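Local coordinates for protein transcriptional regulator (Corynebacterium diphtheriae, PDB 3LMM) that is of unknown function but is probably a transcriptional regulator, joining a Schlafen AlbA_2-type domain to helix-turn-helix-related regions that may bind DNA, at residues F174-Q179 with A354-L359; K291-I296 with G408-P413. All blocks are in the same frame, centred on the assembly; numbering follows the deposited sequence.

Following the chain from the N terminus, F174-Q179 comes soon after helix 161-171, and contact 1 closes a long loop by bringing it against the start of helix 357-365. K291-I296, the last strand residues of hairpin 282-286/289-293 and the loop leaving it, falls within that span; contact 2 closes its own loop from there to G408-P413, beyond 354-359, so the two closures cross. Contact 1 joins the connection that follows helix 161-171 to a helix of the RecG C-terminal-like region. Contact 2 ties the hairpin's exit to the linker between strand 400-406 of the six-stranded sheet and helix 412-419. The two do not touch: their centres are 38 Å apart, their nearest atoms about 22 Å.

Contact 1. Residues F174-Q179 with A354-L359; sequences FDPMAQ and ARYPAL
M177 and A178 pack against Y356, A358 and L359 in a buried, apolar contact between a short 3-10 turn, 176-178, and the first turn of helix 357-365. M177, a selenomethionine in this crystal, buries the largest share of the surface. Its methyl CE lies over the centre of the Y356 ring, 3.4 Å from the centroid and 12° off the ring normal, so the C-H groups meet the pi face in a CH-pi contact. The selenium, 5.0 Å from that centroid and also above this face, adds a Met-aromatic contact. The chain of M177 bends twice on the way: chi2 (61°) turns SE aside and chi3 (78°) then brings CE over the ring face. P176 CG comes to the edge of the same ring, near its plane, and R355 CG covers the opposite face.

Y356, in the region matching the RecG C-terminal family, occupies the N-cap position, and P357 is the first helical residue. Its hydroxyl is hydrogen-bonded to the carbonyl of D313, which fixes the far end of the ring. A358 points its CB at the M177-A178 peptide, 3.4 Å from A178 N, and this methyl lies 3.4 Å from A178 CB and 3.6 Å from M177 CB. Beside it, M177 CG lies 3.5 Å from L359 CB, the two side chains running alongside and pointing the same way. The turn, in the loop after helix 161-171, closes on itself through A178 N bonded to D175 O at 2.7 Å. Helix 226-232 adds Q226 and A227 to the surroundings of M177, while L359 also meets W314.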
loop_
_atom_site.group_PDB
_atom_site.type_symbol
_atom_site.label_atom_id
_atom_site.label_comp_id
_atom_site.label_asym_id
_atom_site.label_seq_id
_atom_site.Cartn_x
_atom_site.Cartn_y
_atom_site.Cartn_z
ATOM N N PHE A 174 -12.839 -13.142 11.071
ATOM C CA PHE A 174 -12.298 -14.382 10.550
ATOM C C PHE A 174 -11.427 -14.173 9.319
ATOM O O PHE A 174 -11.892 -13.686 8.288
ATOM C CB PHE A 174 -13.432 -15.366 10.244
ATOM C CG PHE A 174 -12.962 -16.668 9.663
ATOM C CD1 PHE A 174 -12.040 -17.461 10.348
ATOM C CD2 PHE A 174 -13.386 -17.067 8.402
ATOM C CE1 PHE A 174 -11.539 -18.626 9.782
ATOM C CE2 PHE A 174 -12.895 -18.226 7.826
ATOM C CZ PHE A 174 -11.967 -19.007 8.514
ATOM N N ASP A 175 -10.146 -14.512 9.443
ATOM C CA ASP A 175 -9.222 -14.399 8.315
ATOM C C ASP A 175 -8.973 -15.802 7.830
ATOM O O ASP A 175 -8.106 -16.503 8.345
ATOM C CB ASP A 175 -7.892 -13.764 8.722
ATOM C CG ASP A 175 -7.987 -12.266 8.845
ATOM O OD1 ASP A 175 -8.850 -11.670 8.156
ATOM O OD2 ASP A 175 -7.187 -11.684 9.615
ATOM N N PRO A 176 -9.723 -16.223 6.811
ATOM C CA PRO A 176 -9.565 -17.573 6.279
ATOM C C PRO A 176 -8.123 -18.029 6.056
ATOM O O PRO A 176 -7.765 -19.164 6.383
ATOM C CB PRO A 176 -10.393 -17.529 4.994
ATOM C CG PRO A 176 -10.398 -16.073 4.625
ATOM C CD PRO A 176 -10.564 -15.395 5.929
HETATM N N MSE A 177 -7.294 -17.133 5.537
HETATM C CA MSE A 177 -5.911 -17.460 5.237
HETATM C C MSE A 177 -5.036 -17.513 6.485
HETATM O O MSE A 177 -3.838 -17.824 6.411
HETATM C CB MSE A 177 -5.368 -16.449 4.229
HETATM C CG MSE A 177 -4.155 -16.923 3.469
HETATM SE SE MSE A 177 -4.485 -18.511 2.407
HETATM C CE MSE A 177 -5.393 -17.708 0.921
ATOM N N ALA A 178 -5.642 -17.231 7.636
ATOM C CA ALA A 178 -4.932 -17.240 8.922
ATOM C C ALA A 178 -5.350 -18.412 9.796
ATOM O O ALA A 178 -4.752 -18.649 10.843
ATOM C CB ALA A 178 -5.182 -15.926 9.666
ATOM N N GLN A 179 -6.370 -19.140 9.350
ATOM C CA GLN A 179 -6.886 -20.284 10.094
ATOM C C GLN A 179 -5.850 -21.390 10.276
ATOM O O GLN A 179 -4.947 -21.529 9.458
ATOM C CB GLN A 179 -8.108 -20.852 9.385
ATOM C CG GLN A 179 -8.741 -22.023 10.100
ATOM C CD GLN A 179 -9.864 -22.651 9.304
ATOM O OE1 GLN A 179 -10.965 -22.104 9.222
ATOM N NE2 GLN A 179 -9.581 -23.798 8.686
ATOM N N ALA A 354 -7.015 -6.258 1.131
ATOM C CA ALA A 354 -6.746 -7.421 0.290
ATOM C C ALA A 354 -7.740 -8.544 0.538
ATOM O O ALA A 354 -8.380 -8.588 1.580
ATOM C CB ALA A 354 -5.334 -7.916 0.531
ATOM N N ARG A 355 -7.867 -9.442 -0.434
ATOM C CA ARG A 355 -8.784 -10.562 -0.316
ATOM C C ARG A 355 -8.367 -11.427 0.874
ATOM O O ARG A 355 -9.186 -11.803 1.723
ATOM C CB ARG A 355 -8.762 -11.408 -1.588
ATOM C CG ARG A 355 -9.675 -12.621 -1.557
ATOM C CD ARG A 355 -9.356 -13.564 -2.691
ATOM N NE ARG A 355 -9.439 -12.912 -3.996
ATOM C CZ ARG A 355 -10.573 -12.510 -4.568
ATOM N NH1 ARG A 355 -10.560 -11.917 -5.759
ATOM N NH2 ARG A 355 -11.730 -12.702 -3.949
ATOM N N TYR A 356 -7.082 -11.735 0.943
ATOM C CA TYR A 356 -6.584 -12.551 2.024
ATOM C C TYR A 356 -5.577 -11.766 2.859
ATOM O O TYR A 356 -4.360 -11.908 2.697
ATOM C CB TYR A 356 -5.936 -13.816 1.454
ATOM C CG TYR A 356 -6.882 -14.697 0.663
ATOM C CD1 TYR A 356 -7.975 -15.293 1.279
ATOM C CD2 TYR A 356 -6.668 -14.955 -0.692
ATOM C CE1 TYR A 356 -8.834 -16.126 0.577
ATOM C CE2 TYR A 356 -7.517 -15.793 -1.418
ATOM C CZ TYR A 356 -8.602 -16.379 -0.774
ATOM O OH TYR A 356 -9.458 -17.226 -1.451
ATOM N N PRO A 357 -6.074 -10.912 3.766
ATOM C CA PRO A 357 -5.212 -10.109 4.635
ATOM C C PRO A 357 -4.111 -10.959 5.267
ATOM O O PRO A 357 -2.955 -10.564 5.275
ATOM C CB PRO A 357 -6.190 -9.564 5.676
ATOM C CG PRO A 357 -7.421 -9.354 4.873
ATOM C CD PRO A 357 -7.492 -10.624 4.039
ATOM N N ALA A 358 -4.477 -12.128 5.778
ATOM C CA ALA A 358 -3.495 -13.012 6.376
ATOM C C ALA A 358 -2.347 -13.304 5.400
ATOM O O ALA A 358 -1.171 -13.177 5.751
ATOM C CB ALA A 358 -4.158 -14.309 6.807
ATOM N N LEU A 359 -2.688 -13.681 4.172
ATOM C CA LEU A 359 -1.683 -14.003 3.153
ATOM C C LEU A 359 -0.833 -12.784 2.870
ATOM O O LEU A 359 0.390 -12.876 2.753
ATOM C CB LEU A 359 -2.360 -14.441 1.847
ATOM C CG LEU A 359 -1.722 -15.447 0.875
ATOM C CD1 LEU A 359 -1.770 -14.853 -0.523
ATOM C CD2 LEU A 359 -0.300 -15.790 1.274
#

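Contact 2. Residues K291-I296 with G408-P413; sequences KPVPEI and GRPVLP
G408 meets E295 backbone to backbone: its N-H points at the carbonyl oxygen of E295 in a nearly straight hydrogen bond, with an angle of 178° at the hydrogen. The separation of G408 N and E295 O is 2.5 Å in the model, but at 3.0 Å resolution this shortness carries no weight. The two CA atoms are also the nearest pair across the segments, at 4.3 Å. The backbone angles at G408 (118°/-160°) call for glycine, because a CB would be jammed against the preceding carbonyl oxygen. I296 adds a looser approach, its CG2 4.2 Å from G408 N.

R409 points its CB away from K291-I296, and NH1 makes a weak hydrogen bond to the carbonyl of T283 in the neighbouring hairpin strand. P410 turns back toward V293. Its ring carbon CD lies 4.4 Å from V293 CG1, a methyl placed anti to the backbone N, and both side chains also touch V284 of strand 282-286. The hairpin of strands 282-286 and 289-293 therefore offers an apolar surface to the linker that follows strand 400-406 of the six-stranded sheet. V411 then takes the N-cap position of helix 412-419, which falls in a sequence family of the helix-turn-helix clan, and L412 touches E286.

CB of E295 starts away from 408-413, but the carboxylate ends near G408, where OE2 pairs with K280 in a salt bridge and OE1 bonds to S329. With its carboxylate held by these partners, probably in the ionised form, E295 offers the linker its carbonyl oxygen, so the polar link across the contact depends on main-chain atoms and the side chains add only loose apolar packing.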
loop_
_atom_site.group_PDB
_atom_site.type_symbol
_atom_site.label_atom_id
_atom_site.label_comp_id
_atom_site.label_asym_id
_atom_site.label_seq_id
_atom_site.Cartn_x
_atom_site.Cartn_y
_atom_site.Cartn_z
ATOM N N LYS A 291 23.713 1.929 -21.704
ATOM C CA LYS A 291 23.226 1.203 -20.529
ATOM C C LYS A 291 22.176 0.157 -20.927
ATOM O O LYS A 291 21.335 0.414 -21.783
ATOM C CB LYS A 291 22.577 2.167 -19.539
ATOM C CG LYS A 291 23.392 3.420 -19.233
ATOM C CD LYS A 291 22.473 4.638 -19.007
ATOM C CE LYS A 291 21.632 4.960 -20.253
ATOM N NZ LYS A 291 20.593 5.998 -20.005
ATOM N N PRO A 292 22.209 -1.032 -20.311
ATOM C CA PRO A 292 21.241 -2.087 -20.628
ATOM C C PRO A 292 19.913 -1.840 -19.912
ATOM O O PRO A 292 19.880 -1.716 -18.686
ATOM C CB PRO A 292 21.935 -3.334 -20.110
ATOM C CG PRO A 292 22.587 -2.815 -18.870
ATOM C CD PRO A 292 23.233 -1.537 -19.382
ATOM N N VAL A 293 18.823 -1.783 -20.675
ATOM C CA VAL A 293 17.477 -1.537 -20.135
ATOM C C VAL A 293 16.474 -2.620 -20.565
ATOM O O VAL A 293 16.223 -2.796 -21.759
ATOM C CB VAL A 293 16.941 -0.190 -20.648
ATOM C CG1 VAL A 293 15.549 0.041 -20.130
ATOM C CG2 VAL A 293 17.876 0.923 -20.260
ATOM N N PRO A 294 15.870 -3.347 -19.600
ATOM C CA PRO A 294 14.905 -4.391 -19.988
ATOM C C PRO A 294 13.636 -3.889 -20.713
ATOM O O PRO A 294 13.230 -2.738 -20.553
ATOM C CB PRO A 294 14.602 -5.100 -18.662
ATOM C CG PRO A 294 14.826 -4.035 -17.639
ATOM C CD PRO A 294 16.051 -3.301 -18.137
ATOM N N GLU A 295 13.034 -4.762 -21.522
ATOM C CA GLU A 295 11.827 -4.438 -22.276
ATOM C C GLU A 295 10.789 -3.813 -21.380
ATOM O O GLU A 295 9.980 -3.007 -21.820
ATOM C CB GLU A 295 11.220 -5.681 -22.900
ATOM C CG GLU A 295 12.148 -6.510 -23.739
ATOM C CD GLU A 295 11.500 -6.881 -25.042
ATOM O OE1 GLU A 295 11.310 -5.953 -25.865
ATOM O OE2 GLU A 295 11.164 -8.077 -25.233
ATOM N N ILE A 296 10.752 -4.251 -20.131
ATOM C CA ILE A 296 9.843 -3.647 -19.168
ATOM C C ILE A 296 10.532 -3.660 -17.814
ATOM O O ILE A 296 11.114 -4.665 -17.408
ATOM C CB ILE A 296 8.446 -4.339 -19.099
ATOM C CG1 ILE A 296 8.550 -5.755 -18.585
ATOM C CG2 ILE A 296 7.803 -4.340 -20.470
ATOM C CD1 ILE A 296 7.181 -6.439 -18.556
ATOM N N GLY A 408 8.951 -2.138 -23.901
ATOM C CA GLY A 408 9.759 -1.949 -25.089
ATOM C C GLY A 408 10.869 -0.938 -24.850
ATOM O O GLY A 408 11.241 -0.667 -23.710
ATOM N N ARG A 409 11.414 -0.377 -25.922
ATOM C CA ARG A 409 12.481 0.599 -25.771
ATOM C C ARG A 409 11.988 1.855 -25.067
ATOM O O ARG A 409 10.855 2.298 -25.271
ATOM C CB ARG A 409 13.072 0.978 -27.130
ATOM C CG ARG A 409 14.133 0.021 -27.635
ATOM C CD ARG A 409 14.708 0.467 -28.965
ATOM N NE ARG A 409 15.857 -0.348 -29.316
ATOM C CZ ARG A 409 17.060 -0.206 -28.772
ATOM N NH1 ARG A 409 17.267 0.732 -27.855
ATOM N NH2 ARG A 409 18.054 -1.019 -29.129
ATOM N N PRO A 410 12.838 2.447 -24.215
ATOM C CA PRO A 410 12.418 3.657 -23.516
ATOM C C PRO A 410 12.406 4.840 -24.483
ATOM O O PRO A 410 13.074 4.818 -25.521
ATOM C CB PRO A 410 13.467 3.795 -22.417
ATOM C CG PRO A 410 14.703 3.228 -23.055
ATOM C CD PRO A 410 14.187 2.020 -23.788
ATOM N N VAL A 411 11.621 5.857 -24.148
ATOM C CA VAL A 411 11.536 7.059 -24.970
ATOM C C VAL A 411 12.505 8.101 -24.390
ATOM O O VAL A 411 12.229 8.732 -23.369
ATOM C CB VAL A 411 10.063 7.608 -25.021
ATOM C CG1 VAL A 411 9.519 7.796 -23.622
ATOM C CG2 VAL A 411 10.018 8.925 -25.783
ATOM N N LEU A 412 13.649 8.257 -25.057
ATOM C CA LEU A 412 14.702 9.177 -24.642
ATOM C C LEU A 412 14.237 10.546 -24.138
ATOM O O LEU A 412 14.498 10.897 -22.983
ATOM C CB LEU A 412 15.713 9.383 -25.781
ATOM C CG LEU A 412 16.629 8.217 -26.159
ATOM C CD1 LEU A 412 17.420 7.793 -24.933
ATOM C CD2 LEU A 412 15.814 7.054 -26.716
ATOM N N PRO A 413 13.547 11.336 -24.985
ATOM C CA PRO A 413 13.110 12.646 -24.504
ATOM C C PRO A 413 12.479 12.611 -23.112
ATOM O O PRO A 413 12.822 13.417 -22.241
ATOM C CB PRO A 413 12.159 13.115 -25.602
ATOM C CG PRO A 413 11.703 11.863 -26.248
ATOM C CD PRO A 413 12.952 11.039 -26.298
#